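Local coordinates for protein acetylglutamate kinase (Streptococcus mutans, PDB 3L86) that probably catalyses the ATP-dependent phosphorylation of N-acetyl-L-glutamate to N-acetyl-L-glutamyl 5-phosphate, the second of four steps from glutamate to N-acetylornithine in arginine biosynthesis, at residues S129-K134 / E166-N171; S135-V140 / A178-S183. One frame throughout, in Å; residues are numbered along the deposited sequence.

Interaction 1. Residues S129-K134 / E166-N171; sequences SCQQLK and EEFLEN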
ATOM      1  N   SER A 129     -19.588   0.573  -2.865  1.00 11.88           N
ATOM      2  CA  SER A 129     -19.374   0.803  -4.272  1.00 14.47           C
ATOM      3  C   SER A 129     -17.892   1.060  -4.572  1.00 12.72           C
ATOM      4  O   SER A 129     -17.313   1.990  -4.025  1.00 12.41           O
ATOM      5  CB  SER A 129     -20.270   1.964  -4.765  1.00 15.27           C
ATOM      6  OG  SER A 129     -19.663   2.578  -5.898  1.00 21.45           O
ATOM      7  N   CYS A 130     -17.287   0.207  -5.412  1.00 12.01           N
ATOM      8  CA  CYS A 130     -15.828   0.176  -5.647  1.00 11.86           C
ATOM      9  C   CYS A 130     -15.517  -0.545  -6.981  1.00 12.74           C
ATOM     10  O   CYS A 130     -16.392  -1.229  -7.529  1.00 12.64           O
ATOM     11  CB  CYS A 130     -15.087  -0.596  -4.511  1.00  9.21           C
ATOM     12  SG  CYS A 130     -15.594  -2.341  -4.250  1.00 10.95           S
ATOM     13  N   GLN A 131     -14.268  -0.433  -7.457  1.00 12.17           N
ATOM     14  CA  GLN A 131     -13.866  -1.026  -8.750  1.00 13.25           C
ATOM     15  C   GLN A 131     -12.364  -1.310  -8.760  1.00 11.48           C
ATOM     16  O   GLN A 131     -11.606  -0.431  -8.496  1.00 11.60           O
ATOM     17  CB  GLN A 131     -14.205  -0.039  -9.918  1.00 12.99           C
ATOM     18  CG  GLN A 131     -13.747  -0.540 -11.302  1.00 16.88           C
ATOM     19  CD  GLN A 131     -14.402  -1.853 -11.678  1.00 19.49           C
ATOM     20  OE1 GLN A 131     -15.635  -1.934 -11.753  1.00 24.85           O
ATOM     21  NE2 GLN A 131     -13.592  -2.894 -11.936  1.00 19.68           N
ATOM     22  N   GLN A 132     -11.947  -2.533  -9.063  1.00 11.95           N
ATOM     23  CA  GLN A 132     -10.507  -2.837  -9.302  1.00 12.94           C
ATOM     24  C   GLN A 132     -10.028  -2.191 -10.609  1.00 13.75           C
ATOM     25  O   GLN A 132     -10.675  -2.416 -11.662  1.00 12.82           O
ATOM     26  CB  GLN A 132     -10.325  -4.360  -9.370  1.00 13.17           C
ATOM     27  CG  GLN A 132      -8.946  -4.858  -9.736  1.00 14.76           C
ATOM     28  CD  GLN A 132      -8.874  -6.407  -9.675  1.00 16.75           C
ATOM     29  OE1 GLN A 132      -9.750  -7.116 -10.189  1.00 14.57           O
ATOM     30  NE2 GLN A 132      -7.854  -6.915  -9.037  1.00 12.65           N
ATOM     31  N   LEU A 133      -8.953  -1.376 -10.578  1.00 12.04           N
ATOM     32  CA  LEU A 133      -8.282  -0.990 -11.838  1.00 13.26           C
ATOM     33  C   LEU A 133      -7.451  -2.119 -12.460  1.00 14.07           C
ATOM     34  O   LEU A 133      -6.719  -2.800 -11.740  1.00 11.54           O
ATOM     35  CB  LEU A 133      -7.402   0.269 -11.666  1.00 14.11           C
ATOM     36  CG  LEU A 133      -8.202   1.600 -11.652  1.00 12.82           C
ATOM     37  CD1 LEU A 133      -9.244   1.614 -10.582  1.00 13.70           C
ATOM     38  CD2 LEU A 133      -7.268   2.832 -11.496  1.00 13.47           C
ATOM     39  N   LYS A 134      -7.579  -2.348 -13.789  1.00 14.07           N
ATOM     40  CA  LYS A 134      -6.700  -3.333 -14.465  1.00 15.12           C
ATOM     41  C   LYS A 134      -5.989  -2.618 -15.619  1.00 15.74           C
ATOM     42  O   LYS A 134      -4.849  -2.141 -15.450  1.00 14.70           O
ATOM     43  CB  LYS A 134      -7.461  -4.595 -14.935  1.00 15.36           C
ATOM     44  CG  LYS A 134      -7.923  -5.548 -13.803  1.00 19.16           C
ATOM     45  CD  LYS A 134      -8.120  -6.982 -14.367  1.00 26.16           C
ATOM     46  CE  LYS A 134      -9.389  -7.641 -13.906  1.00 26.69           C
ATOM     47  NZ  LYS A 134      -9.289  -8.653 -12.750  1.00 31.87           N
ATOM     48  N   GLU A 166      -9.707  10.936  -9.790  1.00 19.94           N
ATOM     49  CA  GLU A 166     -10.772  11.924  -9.524  1.00 20.48           C
ATOM     50  C   GLU A 166     -12.113  11.581 -10.223  1.00 21.00           C
ATOM     51  O   GLU A 166     -13.179  11.903  -9.705  1.00 20.62           O
ATOM     52  CB  GLU A 166     -10.247  13.370  -9.786  1.00 19.76           C
ATOM     53  CG  GLU A 166      -9.408  13.915  -8.623  1.00 22.66           C
ATOM     54  CD  GLU A 166      -8.671  15.224  -8.892  1.00 25.77           C
ATOM     55  OE1 GLU A 166      -8.779  15.768  -9.992  1.00 30.89           O
ATOM     56  OE2 GLU A 166      -7.945  15.709  -8.006  1.00 28.18           O
ATOM     57  N   GLU A 167     -12.079  10.886 -11.366  1.00 21.09           N
ATOM     58  CA  GLU A 167     -13.322  10.449 -12.037  1.00 22.05           C
ATOM     59  C   GLU A 167     -14.097   9.424 -11.252  1.00 22.94           C
ATOM     60  O   GLU A 167     -15.352   9.458 -11.215  1.00 21.94           O
ATOM     61  CB  GLU A 167     -13.053   9.857 -13.416  1.00 22.85           C
ATOM     62  CG  GLU A 167     -12.671  10.892 -14.458  1.00 23.99           C
ATOM     63  N   PHE A 168     -13.365   8.475 -10.661  1.00 22.33           N
ATOM     64  CA  PHE A 168     -13.976   7.509  -9.769  1.00 22.59           C
ATOM     65  C   PHE A 168     -14.537   8.238  -8.561  1.00 22.40           C
ATOM     66  O   PHE A 168     -15.665   7.999  -8.190  1.00 21.95           O
ATOM     67  CB  PHE A 168     -12.950   6.451  -9.284  1.00 23.58           C
ATOM     68  CG  PHE A 168     -12.533   5.514 -10.352  1.00 23.90           C
ATOM     69  CD1 PHE A 168     -13.285   4.408 -10.640  1.00 27.41           C
ATOM     70  CD2 PHE A 168     -11.411   5.785 -11.124  1.00 27.67           C
ATOM     71  CE1 PHE A 168     -12.921   3.545 -11.676  1.00 28.68           C
ATOM     72  CE2 PHE A 168     -11.040   4.927 -12.140  1.00 29.01           C
ATOM     73  CZ  PHE A 168     -11.799   3.800 -12.414  1.00 25.78           C
ATOM     74  N   LEU A 169     -13.753   9.103  -7.923  1.00 22.29           N
ATOM     75  CA  LEU A 169     -14.261   9.713  -6.703  1.00 23.61           C
ATOM     76  C   LEU A 169     -15.490  10.595  -7.025  1.00 25.05           C
ATOM     77  O   LEU A 169     -16.460  10.614  -6.271  1.00 23.88           O
ATOM     78  CB  LEU A 169     -13.189  10.525  -5.973  1.00 23.72           C
ATOM     79  CG  LEU A 169     -11.846   9.920  -5.519  1.00 24.93           C
ATOM     80  CD1 LEU A 169     -10.918  10.984  -4.927  1.00 23.20           C
ATOM     81  CD2 LEU A 169     -12.061   8.803  -4.551  1.00 27.40           C
ATOM     82  N   GLU A 170     -15.452  11.310  -8.153  1.00 25.45           N
ATOM     83  CA  GLU A 170     -16.556  12.219  -8.475  1.00 27.24           C
ATOM     84  C   GLU A 170     -17.779  11.365  -8.660  1.00 27.86           C
ATOM     85  O   GLU A 170     -18.917  11.828  -8.576  1.00 29.15           O
ATOM     86  CB  GLU A 170     -16.268  13.040  -9.747  1.00 26.30           C
ATOM     87  N   ASN A 171     -17.539  10.082  -8.887  1.00 28.08           N
ATOM     88  CA  ASN A 171     -18.617   9.170  -9.172  1.00 27.89           C
ATOM     89  C   ASN A 171     -19.030   8.394  -7.893  1.00 26.61           C
ATOM     90  O   ASN A 171     -19.796   7.461  -7.958  1.00 25.75           O
ATOM     91  CB  ASN A 171     -18.193   8.241 -10.311  1.00 28.78           C
ATOM     92  CG  ASN A 171     -19.354   7.806 -11.173  1.00 34.01           C
ATOM     93  OD1 ASN A 171     -20.030   8.646 -11.788  1.00 40.09           O
ATOM     94  ND2 ASN A 171     -19.581   6.481 -11.264  1.00 38.43           N
TER
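The ring of Phe-168, on helix 162-170, packs against the side chains of Leu-133 and Gln-131, at and just after strand 130-132. With CG beside the backbone N and anti to the carbonyl carbon (chi1 -71°), the benzyl group leaves the helix toward the strand, and its outer carbons make the contact. Leu-133 CD1 is 3.8 Å from Phe-168 CZ and 4.3 Å from the ring centroid, an off-centre CH-pi contact in which the leucine and the ring run alongside one another, pointing opposite ways. At the neighbouring ring carbon, Gln-131 touches with its aliphatic part: CG comes to 4.2 Å from Phe-168 CE1.

Beyond CG the glutamine bends at chi2 (61°), and its amide turns away from the helix, onward along its own chain. There Gln-131 NE2 donates an almost straight hydrogen bond of 3.0 Å to Gln-132 O, with the acceptor in the plane of the amide. Gln-131 OE1 receives a weak hydrogen bond from Arg-124 of helix 101-125. Both ends of the amide are thus engaged, while the methylenes meet the ring obliquely.

Backbone bonds from Gln-131 and Leu-133 join segment 129-134 to strand 174-182 in the main sheet, and Phe-168 also touches Pro-175 of that strand, so the helix packs on a sheet layer of the amino acid kinase fold. No hydrogen bond or ion pair crosses between 129-134 and 166-171. With 129 Å² buried, the join is small and dispersive, relying on the fit of one ring to a leucine methyl and glutamine methylenes rather than directional bonds.

Interaction 2. Residues S135-V140 / A178-S183; sequences SDIKHV and ASLGYS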
ATOM      1  N   SER A 135      -6.688  -2.415 -16.741  1.00 14.95           N
ATOM      2  CA  SER A 135      -6.076  -1.649 -17.851  1.00 15.27           C
ATOM      3  C   SER A 135      -5.869  -0.169 -17.534  1.00 15.64           C
ATOM      4  O   SER A 135      -4.891   0.444 -18.048  1.00 16.59           O
ATOM      5  CB  SER A 135      -6.830  -1.831 -19.195  1.00 14.66           C
ATOM      6  OG  SER A 135      -8.182  -1.424 -19.084  1.00 17.09           O
ATOM      7  N   ASP A 136      -6.760   0.408 -16.698  1.00 14.10           N
ATOM      8  CA  ASP A 136      -6.543   1.777 -16.163  1.00 13.52           C
ATOM      9  C   ASP A 136      -5.243   1.940 -15.352  1.00 11.27           C
ATOM     10  O   ASP A 136      -4.791   3.053 -15.158  1.00  9.75           O
ATOM     11  CB  ASP A 136      -7.743   2.280 -15.305  1.00 13.07           C
ATOM     12  CG  ASP A 136      -8.934   2.742 -16.169  1.00 18.58           C
ATOM     13  OD1 ASP A 136      -8.729   3.012 -17.398  1.00 19.75           O
ATOM     14  OD2 ASP A 136     -10.081   2.768 -15.632  1.00 21.11           O
ATOM     15  N   ILE A 137      -4.617   0.864 -14.893  1.00 10.20           N
ATOM     16  CA  ILE A 137      -3.347   1.083 -14.143  1.00 10.12           C
ATOM     17  C   ILE A 137      -2.280   1.901 -14.885  1.00 10.32           C
ATOM     18  O   ILE A 137      -1.696   2.832 -14.298  1.00  8.41           O
ATOM     19  CB  ILE A 137      -2.689  -0.185 -13.592  1.00  9.79           C
ATOM     20  CG1 ILE A 137      -3.657  -0.880 -12.612  1.00  8.79           C
ATOM     21  CG2 ILE A 137      -1.372   0.192 -12.831  1.00  8.69           C
ATOM     22  CD1 ILE A 137      -3.117  -2.298 -12.113  1.00  8.07           C
ATOM     23  N   LYS A 138      -2.042   1.584 -16.153  1.00 10.27           N
ATOM     24  CA  LYS A 138      -1.035   2.305 -16.943  1.00 11.59           C
ATOM     25  C   LYS A 138      -1.376   3.804 -17.158  1.00 11.62           C
ATOM     26  O   LYS A 138      -0.488   4.589 -17.442  1.00 11.06           O
ATOM     27  CB  LYS A 138      -0.771   1.629 -18.289  1.00 11.21           C
ATOM     28  CG  LYS A 138      -1.961   1.710 -19.218  1.00 15.44           C
ATOM     29  CD  LYS A 138      -1.639   1.046 -20.586  1.00 17.69           C
ATOM     30  CE  LYS A 138      -1.779  -0.457 -20.508  1.00 19.10           C
ATOM     31  NZ  LYS A 138      -3.133  -0.856 -20.086  1.00 23.52           N
ATOM     32  N   HIS A 139      -2.637   4.211 -16.995  1.00 11.35           N
ATOM     33  CA  HIS A 139      -2.923   5.624 -17.084  1.00 12.65           C
ATOM     34  C   HIS A 139      -2.881   6.333 -15.729  1.00 12.50           C
ATOM     35  O   HIS A 139      -3.178   7.523 -15.678  1.00 12.95           O
ATOM     36  CB  HIS A 139      -4.277   5.894 -17.720  1.00 14.54           C
ATOM     37  CG  HIS A 139      -4.441   5.220 -19.045  1.00 18.30           C
ATOM     38  ND1 HIS A 139      -5.379   4.230 -19.264  1.00 20.03           N
ATOM     39  CD2 HIS A 139      -3.758   5.361 -20.203  1.00 19.72           C
ATOM     40  CE1 HIS A 139      -5.299   3.817 -20.514  1.00 20.61           C
ATOM     41  NE2 HIS A 139      -4.309   4.473 -21.102  1.00 26.82           N
ATOM     42  N   VAL A 140      -2.562   5.620 -14.650  1.00  9.14           N
ATOM     43  CA  VAL A 140      -2.497   6.301 -13.339  1.00  9.02           C
ATOM     44  C   VAL A 140      -1.101   6.316 -12.737  1.00  8.34           C
ATOM     45  O   VAL A 140      -0.639   7.366 -12.257  1.00  8.78           O
ATOM     46  CB  VAL A 140      -3.509   5.681 -12.321  1.00  9.23           C
ATOM     47  CG1 VAL A 140      -3.180   6.118 -10.892  1.00 10.69           C
ATOM     48  CG2 VAL A 140      -4.944   6.086 -12.722  1.00  8.33           C
ATOM     49  N   ALA A 178      -3.756  -2.155  -7.119  1.00  7.58           N
ATOM     50  CA  ALA A 178      -2.623  -3.065  -6.820  1.00  6.40           C
ATOM     51  C   ALA A 178      -1.266  -2.347  -6.909  1.00  7.00           C
ATOM     52  O   ALA A 178      -1.161  -1.343  -7.627  1.00  4.85           O
ATOM     53  CB  ALA A 178      -2.635  -4.244  -7.802  1.00  4.91           C
ATOM     54  N   SER A 179      -0.222  -2.912  -6.257  1.00  6.24           N
ATOM     55  CA  SER A 179       1.079  -2.245  -6.251  1.00  7.55           C
ATOM     56  C   SER A 179       1.911  -2.550  -7.513  1.00  8.57           C
ATOM     57  O   SER A 179       2.841  -3.412  -7.457  1.00  8.36           O
ATOM     58  CB  SER A 179       1.886  -2.580  -4.996  1.00  7.65           C
ATOM     59  OG  SER A 179       2.034  -3.992  -4.814  1.00  7.59           O
ATOM     60  N   LEU A 180       1.536  -1.880  -8.610  1.00  7.22           N
ATOM     61  CA  LEU A 180       2.107  -2.052  -9.971  1.00  8.09           C
ATOM     62  C   LEU A 180       2.158  -0.678 -10.642  1.00  8.42           C
ATOM     63  O   LEU A 180       1.273   0.168 -10.421  1.00  8.15           O
ATOM     64  CB  LEU A 180       1.233  -2.998 -10.844  1.00  8.79           C
ATOM     65  CG  LEU A 180       1.127  -4.510 -10.406  1.00  9.58           C
ATOM     66  CD1 LEU A 180       0.015  -5.233 -11.182  1.00  5.84           C
ATOM     67  CD2 LEU A 180       2.476  -5.333 -10.523  1.00  6.25           C
ATOM     68  N   GLY A 181       3.202  -0.427 -11.425  1.00  8.31           N
ATOM     69  CA  GLY A 181       3.265   0.786 -12.224  1.00  8.92           C
ATOM     70  C   GLY A 181       3.887   0.509 -13.618  1.00  8.65           C
ATOM     71  O   GLY A 181       4.282  -0.628 -13.938  1.00  8.29           O
ATOM     72  N   TYR A 182       4.001   1.542 -14.433  1.00  7.97           N
ATOM     73  CA  TYR A 182       4.488   1.344 -15.821  1.00  7.81           C
ATOM     74  C   TYR A 182       5.628   2.302 -16.234  1.00  8.64           C
ATOM     75  O   TYR A 182       5.508   3.496 -16.063  1.00  8.23           O
ATOM     76  CB  TYR A 182       3.333   1.510 -16.812  1.00  7.78           C
ATOM     77  CG  TYR A 182       2.393   0.322 -16.860  1.00  8.58           C
ATOM     78  CD1 TYR A 182       1.434   0.129 -15.842  1.00 10.79           C
ATOM     79  CD2 TYR A 182       2.438  -0.585 -17.919  1.00  8.90           C
ATOM     80  CE1 TYR A 182       0.543  -0.958 -15.884  1.00 12.81           C
ATOM     81  CE2 TYR A 182       1.527  -1.660 -17.977  1.00 12.33           C
ATOM     82  CZ  TYR A 182       0.593  -1.817 -16.949  1.00 13.02           C
ATOM     83  OH  TYR A 182      -0.283  -2.869 -16.967  1.00 17.25           O
ATOM     84  N   SER A 183       6.680   1.778 -16.837  1.00  8.68           N
ATOM     85  CA  SER A 183       7.820   2.609 -17.304  1.00 10.04           C
ATOM     86  C   SER A 183       7.416   3.487 -18.495  1.00 10.14           C
ATOM     87  O   SER A 183       6.408   3.184 -19.184  1.00  9.14           O
ATOM     88  CB  SER A 183       8.986   1.661 -17.720  1.00  9.88           C
ATOM     89  OG  SER A 183       8.729   1.125 -19.026  1.00 12.46           O
TER
HETATM   90  O   HOH W   1      -2.738  -1.131 -17.106  1.00 18.46           O
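Lys-138 and Ile-137 meet the ring of Tyr-182 from two directions, one over a face and the other at the edge. Lys-138 CB sits 3.6 Å from the ring centroid and only 9° off the normal, a CH-pi contact centred on the face, while the backbone carries on beside it with Lys-138 CA 3.5 Å from Tyr-182 CD1. Ile-137 crosses the tyrosine at about a right angle, its CG2 lying in the ring plane 3.8 Å from Tyr-182 CE1. That methyl, anti to the backbone N, also reaches Leu-180 O, and Ile-137 CD1 extends to the Leu-180 side chain.

The rest of the lysine folds back, bent at chi3 and chi4, and Lys-138 NZ gives a 3.0 Å hydrogen bond to a lone pair of Ser-135 O, in the carbonyl plane. The same carbonyl accepts a bond from water 1, which in turn accepts from Lys-138 N and makes a weak 3.0 Å bond with Tyr-182 OH. The water thus links the phenol only weakly to the turn, without a direct hydrogen bond between the segments.

Broken strand 174-182 also lines the acetylglutamate site: Ser-179 contacts bound N-acetyl-L-glutamate, and the side chain of Leu-180 is about 5 Å from that of Asn-190, a predicted substrate-binding residue. The contact packs a helix-like turn against a strand of the amino acid kinase fold, close to its acetylglutamate pocket.

From the N terminus, segment 129-134 runs directly into 135-140, and the chain then passes through strands 141-145 and 155-160 to helix 162-170. Interaction 1 closes a loop of 31 residues when that helix returns to strand 130-132. Strand 174-182 follows, and its 178-183 part closes a 37-residue loop onto 135-140 in interaction 2. The segments alternate, so the loops cross rather than nest. Strands 130-132 and 174-182 are parallel neighbours in the main sheet, and the two contacts tie the helix and the turn to it. They also touch each other, with Phe-168 against Asp-136 and Leu-133 against Val-140.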